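Local structure of homocitrate synthase (Sulfolobus acidocaldarius, 6KTQ) at residues D37-E42 with V49-D54; T252-L257 with S288-L293. The protein catalyses the aldol-type condensation of 2-oxoglutarate with acetyl-CoA to give homocitrate, the first step of lysine biosynthesis by the alpha-aminoadipate pathway. One frame throughout, in Å; residues are numbered along the deposited sequence.

Interaction 1. Residues D37-E42 with V49-D54; sequences DSTLRE and VVFTTD. With AKG (2-oxoglutaric acid), chain D.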
ATOM      1  N   ASP A  37     -18.740 -11.967 -12.921  1.00 21.90           N
ATOM      2  CA  ASP A  37     -18.543 -12.956 -13.950  1.00 24.94           C
ATOM      3  C   ASP A  37     -19.316 -12.563 -15.200  1.00 25.13           C
ATOM      4  O   ASP A  37     -20.505 -12.196 -15.122  1.00 24.54           O
ATOM      5  CB  ASP A  37     -18.886 -14.362 -13.500  1.00 26.90           C
ATOM      6  CG  ASP A  37     -18.377 -15.418 -14.512  1.00 29.29           C
ATOM      7  OD1 ASP A  37     -17.190 -15.840 -14.453  1.00 25.30           O
ATOM      8  OD2 ASP A  37     -19.193 -15.771 -15.396  1.00 29.72           O
ATOM      9  N   SER A  38     -18.606 -12.605 -16.329  1.00 24.22           N
ATOM     10  CA  SER A  38     -19.120 -12.172 -17.629  1.00 25.42           C
ATOM     11  C   SER A  38     -19.182 -13.340 -18.650  1.00 25.09           C
ATOM     12  O   SER A  38     -19.180 -13.123 -19.855  1.00 25.74           O
ATOM     13  CB  SER A  38     -18.235 -11.052 -18.159  1.00 24.83           C
ATOM     14  OG  SER A  38     -18.872 -10.308 -19.213  1.00 24.55           O
ATOM     15  N   THR A  39     -19.257 -14.560 -18.161  1.00 25.19           N
ATOM     16  CA  THR A  39     -19.435 -15.743 -19.021  1.00 26.10           C
ATOM     17  C   THR A  39     -20.606 -15.502 -19.985  1.00 27.59           C
ATOM     18  O   THR A  39     -20.521 -15.822 -21.159  1.00 28.09           O
ATOM     19  CB  THR A  39     -19.652 -17.013 -18.180  1.00 23.94           C
ATOM     20  OG1 THR A  39     -18.513 -17.225 -17.335  1.00 24.49           O
ATOM     21  CG2 THR A  39     -19.814 -18.251 -19.046  1.00 24.30           C
ATOM     22  N   LEU A  40     -21.655 -14.852 -19.487  1.00 29.71           N
ATOM     23  CA  LEU A  40     -22.869 -14.630 -20.257  1.00 30.95           C
ATOM     24  C   LEU A  40     -22.843 -13.389 -21.123  1.00 32.32           C
ATOM     25  O   LEU A  40     -23.762 -13.175 -21.903  1.00 35.85           O
ATOM     26  CB  LEU A  40     -24.050 -14.552 -19.302  1.00 30.35           C
ATOM     27  CG  LEU A  40     -24.785 -15.810 -18.870  1.00 33.45           C
ATOM     28  CD1 LEU A  40     -24.144 -17.132 -19.217  1.00 34.07           C
ATOM     29  CD2 LEU A  40     -25.252 -15.756 -17.422  1.00 32.50           C
ATOM     30  N   ARG A  41     -21.808 -12.570 -21.015  1.00 29.47           N
ATOM     31  CA  ARG A  41     -21.660 -11.443 -21.910  1.00 27.15           C
ATOM     32  C   ARG A  41     -20.344 -11.608 -22.687  1.00 26.95           C
ATOM     33  O   ARG A  41     -20.352 -12.084 -23.840  1.00 26.47           O
ATOM     34  CB  ARG A  41     -21.733 -10.129 -21.119  1.00 26.78           C
ATOM     35  CG  ARG A  41     -22.009  -8.887 -21.952  1.00 27.00           C
ATOM     36  CD  ARG A  41     -20.810  -8.359 -22.705  1.00 29.23           C
ATOM     37  NE  ARG A  41     -19.727  -7.981 -21.799  1.00 31.12           N
ATOM     38  CZ  ARG A  41     -18.473  -7.725 -22.182  1.00 33.10           C
ATOM     39  NH1 ARG A  41     -17.585  -7.383 -21.271  1.00 33.86           N
ATOM     40  NH2 ARG A  41     -18.092  -7.806 -23.459  1.00 33.94           N
ATOM     41  N   GLU A  42     -19.216 -11.236 -22.074  1.00 25.03           N
ATOM     42  CA  GLU A  42     -17.906 -11.469 -22.684  1.00 24.13           C
ATOM     43  C   GLU A  42     -17.788 -12.924 -23.188  1.00 23.20           C
ATOM     44  O   GLU A  42     -17.323 -13.156 -24.314  1.00 24.24           O
ATOM     45  CB  GLU A  42     -16.786 -11.158 -21.694  1.00 24.08           C
ATOM     46  CG  GLU A  42     -15.363 -11.393 -22.225  1.00 26.16           C
ATOM     47  CD  GLU A  42     -14.932 -10.369 -23.260  1.00 28.23           C
ATOM     48  OE1 GLU A  42     -15.115  -9.159 -23.006  1.00 31.66           O
ATOM     49  OE2 GLU A  42     -14.376 -10.752 -24.321  1.00 27.23           O
ATOM     50  N   VAL A  49     -19.230 -19.874 -29.905  1.00 24.78           N
ATOM     51  CA  VAL A  49     -19.955 -20.097 -28.665  1.00 24.18           C
ATOM     52  C   VAL A  49     -21.251 -19.291 -28.677  1.00 24.53           C
ATOM     53  O   VAL A  49     -21.235 -18.078 -28.856  1.00 25.36           O
ATOM     54  CB  VAL A  49     -19.126 -19.687 -27.422  1.00 24.56           C
ATOM     55  CG1 VAL A  49     -19.947 -19.818 -26.168  1.00 24.72           C
ATOM     56  CG2 VAL A  49     -17.897 -20.566 -27.284  1.00 24.22           C
ATOM     57  N   VAL A  50     -22.366 -19.987 -28.486  1.00 25.02           N
ATOM     58  CA  VAL A  50     -23.643 -19.336 -28.214  1.00 25.07           C
ATOM     59  C   VAL A  50     -24.343 -20.182 -27.177  1.00 23.95           C
ATOM     60  O   VAL A  50     -24.116 -21.380 -27.111  1.00 24.59           O
ATOM     61  CB  VAL A  50     -24.524 -19.186 -29.484  1.00 25.29           C
ATOM     62  CG1 VAL A  50     -23.986 -18.080 -30.381  1.00 24.96           C
ATOM     63  CG2 VAL A  50     -24.632 -20.513 -30.243  1.00 25.84           C
ATOM     64  N   PHE A  51     -25.168 -19.531 -26.358  1.00 23.94           N
ATOM     65  CA  PHE A  51     -25.953 -20.185 -25.362  1.00 26.03           C
ATOM     66  C   PHE A  51     -27.426 -19.979 -25.664  1.00 27.36           C
ATOM     67  O   PHE A  51     -27.804 -18.910 -26.105  1.00 28.81           O
ATOM     68  CB  PHE A  51     -25.705 -19.540 -24.001  1.00 26.52           C
ATOM     69  CG  PHE A  51     -24.279 -19.618 -23.549  1.00 27.16           C
ATOM     70  CD1 PHE A  51     -23.615 -20.831 -23.531  1.00 25.50           C
ATOM     71  CD2 PHE A  51     -23.616 -18.485 -23.128  1.00 27.01           C
ATOM     72  CE1 PHE A  51     -22.323 -20.925 -23.083  1.00 26.53           C
ATOM     73  CE2 PHE A  51     -22.315 -18.572 -22.679  1.00 27.05           C
ATOM     74  CZ  PHE A  51     -21.662 -19.789 -22.665  1.00 27.64           C
ATOM     75  N   THR A  52     -28.242 -20.984 -25.369  1.00 29.05           N
ATOM     76  CA  THR A  52     -29.701 -20.820 -25.374  1.00 30.01           C
ATOM     77  C   THR A  52     -30.114 -20.047 -24.134  1.00 32.23           C
ATOM     78  O   THR A  52     -29.332 -19.892 -23.196  1.00 27.88           O
ATOM     79  CB  THR A  52     -30.412 -22.172 -25.335  1.00 29.75           C
ATOM     80  OG1 THR A  52     -30.052 -22.856 -24.132  1.00 28.73           O
ATOM     81  CG2 THR A  52     -29.971 -23.021 -26.528  1.00 31.28           C
ATOM     82  N   THR A  53     -31.348 -19.556 -24.125  1.00 31.64           N
ATOM     83  CA  THR A  53     -31.866 -18.862 -22.947  1.00 33.63           C
ATOM     84  C   THR A  53     -31.817 -19.758 -21.711  1.00 31.60           C
ATOM     85  O   THR A  53     -31.326 -19.347 -20.652  1.00 32.74           O
ATOM     86  CB  THR A  53     -33.284 -18.325 -23.221  1.00 38.18           C
ATOM     87  OG1 THR A  53     -33.178 -17.268 -24.175  1.00 39.80           O
ATOM     88  CG2 THR A  53     -33.921 -17.789 -21.982  1.00 41.10           C
ATOM     89  N   ASP A  54     -32.262 -20.995 -21.841  1.00 30.79           N
ATOM     90  CA  ASP A  54     -32.248 -21.928 -20.715  1.00 31.81           C
ATOM     91  C   ASP A  54     -30.823 -22.159 -20.215  1.00 29.85           C
ATOM     92  O   ASP A  54     -30.598 -22.290 -19.025  1.00 30.39           O
ATOM     93  CB  ASP A  54     -32.817 -23.287 -21.090  1.00 35.61           C
ATOM     94  CG  ASP A  54     -34.314 -23.256 -21.392  1.00 41.21           C
ATOM     95  OD1 ASP A  54     -35.022 -22.411 -20.838  1.00 41.00           O
ATOM     96  OD2 ASP A  54     -34.781 -24.092 -22.200  1.00 49.26           O
TER
HETATM   97  C1  AKG D 402     -13.594  -4.605 -23.541  1.00 58.85           C
HETATM   98  O1  AKG D 402     -12.618  -5.378 -23.531  1.00 60.01           O
HETATM   99  O2  AKG D 402     -13.449  -3.420 -23.919  1.00 61.64           O
HETATM  100  C2  AKG D 402     -14.913  -5.115 -23.110  1.00 60.44           C
HETATM  101  O5  AKG D 402     -15.287  -6.246 -23.450  1.00 53.23           O
HETATM  102  C3  AKG D 402     -15.788  -4.258 -22.201  1.00 54.80           C
HETATM  103  C4  AKG D 402     -15.385  -4.599 -20.763  1.00 48.17           C
HETATM  104  C5  AKG D 402     -16.237  -4.007 -19.648  1.00 47.68           C
HETATM  105  O3  AKG D 402     -15.645  -3.788 -18.550  1.00 34.87           O
HETATM  106  O4  AKG D 402     -17.464  -3.743 -19.851  1.00 46.34           O

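Interaction 2. Residues T252-L257 with S288-L293; sequences TTLNGL and SEVASL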
ATOM      1  N   THR A 252     -14.392 -11.801 -14.702  1.00 22.61           N
ATOM      2  CA  THR A 252     -13.940 -13.120 -15.106  1.00 21.82           C
ATOM      3  C   THR A 252     -14.913 -13.783 -16.078  1.00 23.18           C
ATOM      4  O   THR A 252     -16.057 -13.345 -16.237  1.00 22.50           O
ATOM      5  CB  THR A 252     -13.781 -14.061 -13.899  1.00 21.61           C
ATOM      6  OG1 THR A 252     -15.037 -14.262 -13.270  1.00 20.74           O
ATOM      7  CG2 THR A 252     -12.792 -13.554 -12.910  1.00 22.21           C
ATOM      8  N   THR A 253     -14.426 -14.822 -16.747  1.00 22.83           N
ATOM      9  CA  THR A 253     -15.298 -15.814 -17.365  1.00 23.55           C
ATOM     10  C   THR A 253     -14.866 -17.192 -16.903  1.00 22.54           C
ATOM     11  O   THR A 253     -13.682 -17.406 -16.549  1.00 23.69           O
ATOM     12  CB  THR A 253     -15.203 -15.802 -18.882  1.00 23.46           C
ATOM     13  OG1 THR A 253     -13.833 -15.987 -19.266  1.00 22.81           O
ATOM     14  CG2 THR A 253     -15.747 -14.504 -19.461  1.00 23.43           C
ATOM     15  N   LEU A 254     -15.792 -18.126 -16.893  1.00 21.95           N
ATOM     16  CA  LEU A 254     -15.402 -19.526 -16.725  1.00 23.41           C
ATOM     17  C   LEU A 254     -14.518 -19.918 -17.900  1.00 23.22           C
ATOM     18  O   LEU A 254     -14.768 -19.538 -19.044  1.00 22.63           O
ATOM     19  CB  LEU A 254     -16.597 -20.463 -16.621  1.00 23.79           C
ATOM     20  CG  LEU A 254     -17.061 -20.808 -15.212  1.00 24.69           C
ATOM     21  CD1 LEU A 254     -15.915 -21.434 -14.412  1.00 23.73           C
ATOM     22  CD2 LEU A 254     -17.636 -19.570 -14.560  1.00 24.43           C
ATOM     23  N   ASN A 255     -13.431 -20.610 -17.596  1.00 23.89           N
ATOM     24  CA  ASN A 255     -12.645 -21.303 -18.612  1.00 23.35           C
ATOM     25  C   ASN A 255     -11.885 -20.395 -19.552  1.00 23.31           C
ATOM     26  O   ASN A 255     -11.423 -20.836 -20.597  1.00 22.53           O
ATOM     27  CB  ASN A 255     -13.542 -22.249 -19.435  1.00 24.46           C
ATOM     28  CG  ASN A 255     -14.313 -23.247 -18.570  1.00 24.43           C
ATOM     29  OD1 ASN A 255     -14.017 -23.445 -17.385  1.00 24.75           O
ATOM     30  ND2 ASN A 255     -15.319 -23.876 -19.163  1.00 28.28           N
ATOM     31  N   GLY A 256     -11.769 -19.120 -19.226  1.00 23.68           N
ATOM     32  CA  GLY A 256     -11.046 -18.208 -20.118  1.00 23.23           C
ATOM     33  C   GLY A 256     -11.795 -17.943 -21.415  1.00 23.68           C
ATOM     34  O   GLY A 256     -11.187 -17.706 -22.468  1.00 23.02           O
ATOM     35  N   LEU A 257     -13.115 -18.040 -21.370  1.00 21.86           N
ATOM     36  CA  LEU A 257     -13.919 -17.610 -22.521  1.00 23.01           C
ATOM     37  C   LEU A 257     -13.793 -16.083 -22.772  1.00 22.63           C
ATOM     38  O   LEU A 257     -13.465 -15.284 -21.860  1.00 22.91           O
ATOM     39  CB  LEU A 257     -15.376 -18.018 -22.326  1.00 23.26           C
ATOM     40  CG  LEU A 257     -15.652 -19.534 -22.372  1.00 24.46           C
ATOM     41  CD1 LEU A 257     -17.072 -19.823 -21.904  1.00 25.80           C
ATOM     42  CD2 LEU A 257     -15.443 -20.111 -23.774  1.00 25.75           C
ATOM     43  N   SER A 288     -14.789 -26.857 -10.345  1.00 25.29           N
ATOM     44  CA  SER A 288     -14.810 -27.914 -11.343  1.00 26.95           C
ATOM     45  C   SER A 288     -16.202 -28.120 -11.938  1.00 27.96           C
ATOM     46  O   SER A 288     -16.354 -28.255 -13.144  1.00 26.85           O
ATOM     47  CB  SER A 288     -14.310 -29.213 -10.753  1.00 30.79           C
ATOM     48  OG  SER A 288     -12.902 -29.182 -10.672  1.00 33.63           O
ATOM     49  N   GLU A 289     -17.222 -28.105 -11.086  1.00 29.61           N
ATOM     50  CA  GLU A 289     -18.587 -28.370 -11.526  1.00 31.30           C
ATOM     51  C   GLU A 289     -19.067 -27.258 -12.434  1.00 30.33           C
ATOM     52  O   GLU A 289     -19.670 -27.523 -13.489  1.00 27.34           O
ATOM     53  CB  GLU A 289     -19.511 -28.524 -10.322  1.00 37.17           C
ATOM     54  CG  GLU A 289     -20.972 -28.774 -10.672  1.00 45.93           C
ATOM     55  CD  GLU A 289     -21.907 -28.552  -9.486  1.00 53.59           C
ATOM     56  OE1 GLU A 289     -22.833 -27.716  -9.597  1.00 58.10           O
ATOM     57  OE2 GLU A 289     -21.691 -29.185  -8.431  1.00 56.53           O
ATOM     58  N   VAL A 290     -18.778 -26.008 -12.069  1.00 26.29           N
ATOM     59  CA  VAL A 290     -19.232 -24.889 -12.877  1.00 28.67           C
ATOM     60  C   VAL A 290     -18.448 -24.804 -14.181  1.00 27.29           C
ATOM     61  O   VAL A 290     -19.028 -24.539 -15.243  1.00 28.13           O
ATOM     62  CB  VAL A 290     -19.227 -23.565 -12.080  1.00 29.08           C
ATOM     63  CG1 VAL A 290     -19.665 -22.400 -12.964  1.00 28.90           C
ATOM     64  CG2 VAL A 290     -20.170 -23.714 -10.873  1.00 29.73           C
ATOM     65  N   ALA A 291     -17.148 -25.055 -14.114  1.00 25.23           N
ATOM     66  CA  ALA A 291     -16.320 -25.103 -15.317  1.00 24.70           C
ATOM     67  C   ALA A 291     -16.831 -26.168 -16.303  1.00 26.35           C
ATOM     68  O   ALA A 291     -16.851 -25.967 -17.523  1.00 25.78           O
ATOM     69  CB  ALA A 291     -14.904 -25.438 -14.935  1.00 24.84           C
ATOM     70  N   SER A 292     -17.194 -27.317 -15.751  1.00 27.06           N
ATOM     71  CA  SER A 292     -17.696 -28.442 -16.562  1.00 27.36           C
ATOM     72  C   SER A 292     -19.041 -28.105 -17.236  1.00 26.48           C
ATOM     73  O   SER A 292     -19.257 -28.385 -18.428  1.00 26.89           O
ATOM     74  CB  SER A 292     -17.747 -29.683 -15.681  1.00 28.81           C
ATOM     75  OG  SER A 292     -18.441 -30.710 -16.353  1.00 39.03           O
ATOM     76  N   LEU A 293     -19.913 -27.431 -16.499  1.00 27.04           N
ATOM     77  CA  LEU A 293     -21.176 -26.894 -17.051  1.00 27.62           C
ATOM     78  C   LEU A 293     -20.974 -25.945 -18.217  1.00 26.18           C
ATOM     79  O   LEU A 293     -21.650 -26.040 -19.238  1.00 27.88           O
ATOM     80  CB  LEU A 293     -21.974 -26.193 -15.962  1.00 28.15           C
ATOM     81  CG  LEU A 293     -23.355 -25.666 -16.350  1.00 29.45           C
ATOM     82  CD1 LEU A 293     -24.284 -26.830 -16.648  1.00 30.55           C
ATOM     83  CD2 LEU A 293     -23.893 -24.820 -15.223  1.00 31.43           C
TER

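Interaction 1. Residues D37-E42 with V49-D54
In the loop after the first barrel strand of this TIM-barrel catalytic domain, Phe51 packs against the tight turn at Thr39 and Leu40. The ring comes edge-on to the backbone: Phe51 CE2 lies 3.6 Å from Thr39 O, which sits in the ring plane. Leu40 CD1 comes in obliquely at the CD2-CE2 bond, 4.2 Å from Phe51 CD2, and the two side chains cross at about a right angle. The far end of the ring, Phe51 CZ, reaches Thr39 CG2 at 4.3 Å. Phe51 CG is anti to its carbonyl carbon (chi1 -60°), which directs the ring at the turn.

The turn is held from within. It is a type I turn, closed by Arg41 N to Ser38 O at 2.9 Å. Asp37 OD2 makes an Asx turn with Thr39 N at 3.0 Å, met 56° out of the carboxylate plane. The same oxygen takes the Thr39 hydroxyl on its syn lone pair. Ser38 OG accepts from Glu42 N at 3.0 Å.

The turn hands the chain on to the active site. Arg41 NH2 donates to the keto oxygen O5 of 2-oxoglutarate at 3.2 Å, while the bond from NH1 is weak. O5 lies near the guanidinium plane, and Glu42 CB covers one face of that group. Arg41 NE also pairs with Glu72. Glu42 binds the zinc ion with His227 and His229.

Thr52 is the N-cap of helix 53-66, the first barrel helix. Leu40 rests on Ile59 and Ala60 of that helix. Helix 287-298 adds Val294 against Thr39 and Tyr297 against Phe51.

Interaction 2. Residues T252-L257 with S288-L293
Asn255 and Leu254 join the loop after the eighth strand of the TIM barrel to helix 287-298. Asn255 can be followed outward. Its CB points toward the helix, and CG stands anti to the carbonyl carbon (chi1 -55°), which carries the amide to Ala291. There the two arms divide. ND2 donates to Ala291 O at 3.1 Å in a nearly straight bond (N-H...O 175°). The oxygen receives it on a lone pair in the carbonyl plane, and it also lies in the plane of the amide. OD1 comes down beside Ala291 CB at 3.3 Å and accepts from Gln267 of helix 266-277. Both polar ends of the amide are thus used, which fixes its flip. With an alanine here, Ala291 O would probably lose this donor and Gln267 its acceptor, and the loop would be tied less firmly to the helix.

Leu254 fills the apolar half of the contact. Its CD1 sits 3.8 Å from Ala291 CA, against the helix backbone. Leu254 CG and CD2 both lie 3.8 Å from Val290 CG1. Leu63 of helix 53-66 and Leu266 of helix 266-277 also touch Leu254.

Within the loop, Leu254 to Leu257 form a tight turn, with Leu257 N bonded to Leu254 O at 3.2 Å. Asn255 and Gly256 both take positive phi in it, as fits type I'. Beside this turn, the Thr253 hydroxyl OG1 donates to Leu257 O at 2.7 Å, with the donor tilted 19° from the carbonyl plane.

Overall arrangement
Interactions 1 and 2 involve the loops that follow the first and last strands of the barrel, which pair side by side and close it. Their centres are 11 Å apart, and the two loops touch directly. Ser38 N lies 2.7 Å from Thr252 O, and Thr39 OG1 lies 2.9 Å from Leu254 N, both probable hydrogen bonds. Asp37 OD1 also bonds Thr252 OG1. Helix 287-298, which supplies one side of interaction 2, also reaches interaction 1: its Val294 touches both Thr39 and Leu254. Only interaction 1 reaches the substrate and zinc, through Arg41 and Glu42. Interaction 2 stands further off, with the Leu254 side chain about 11 Å from that of Glu42.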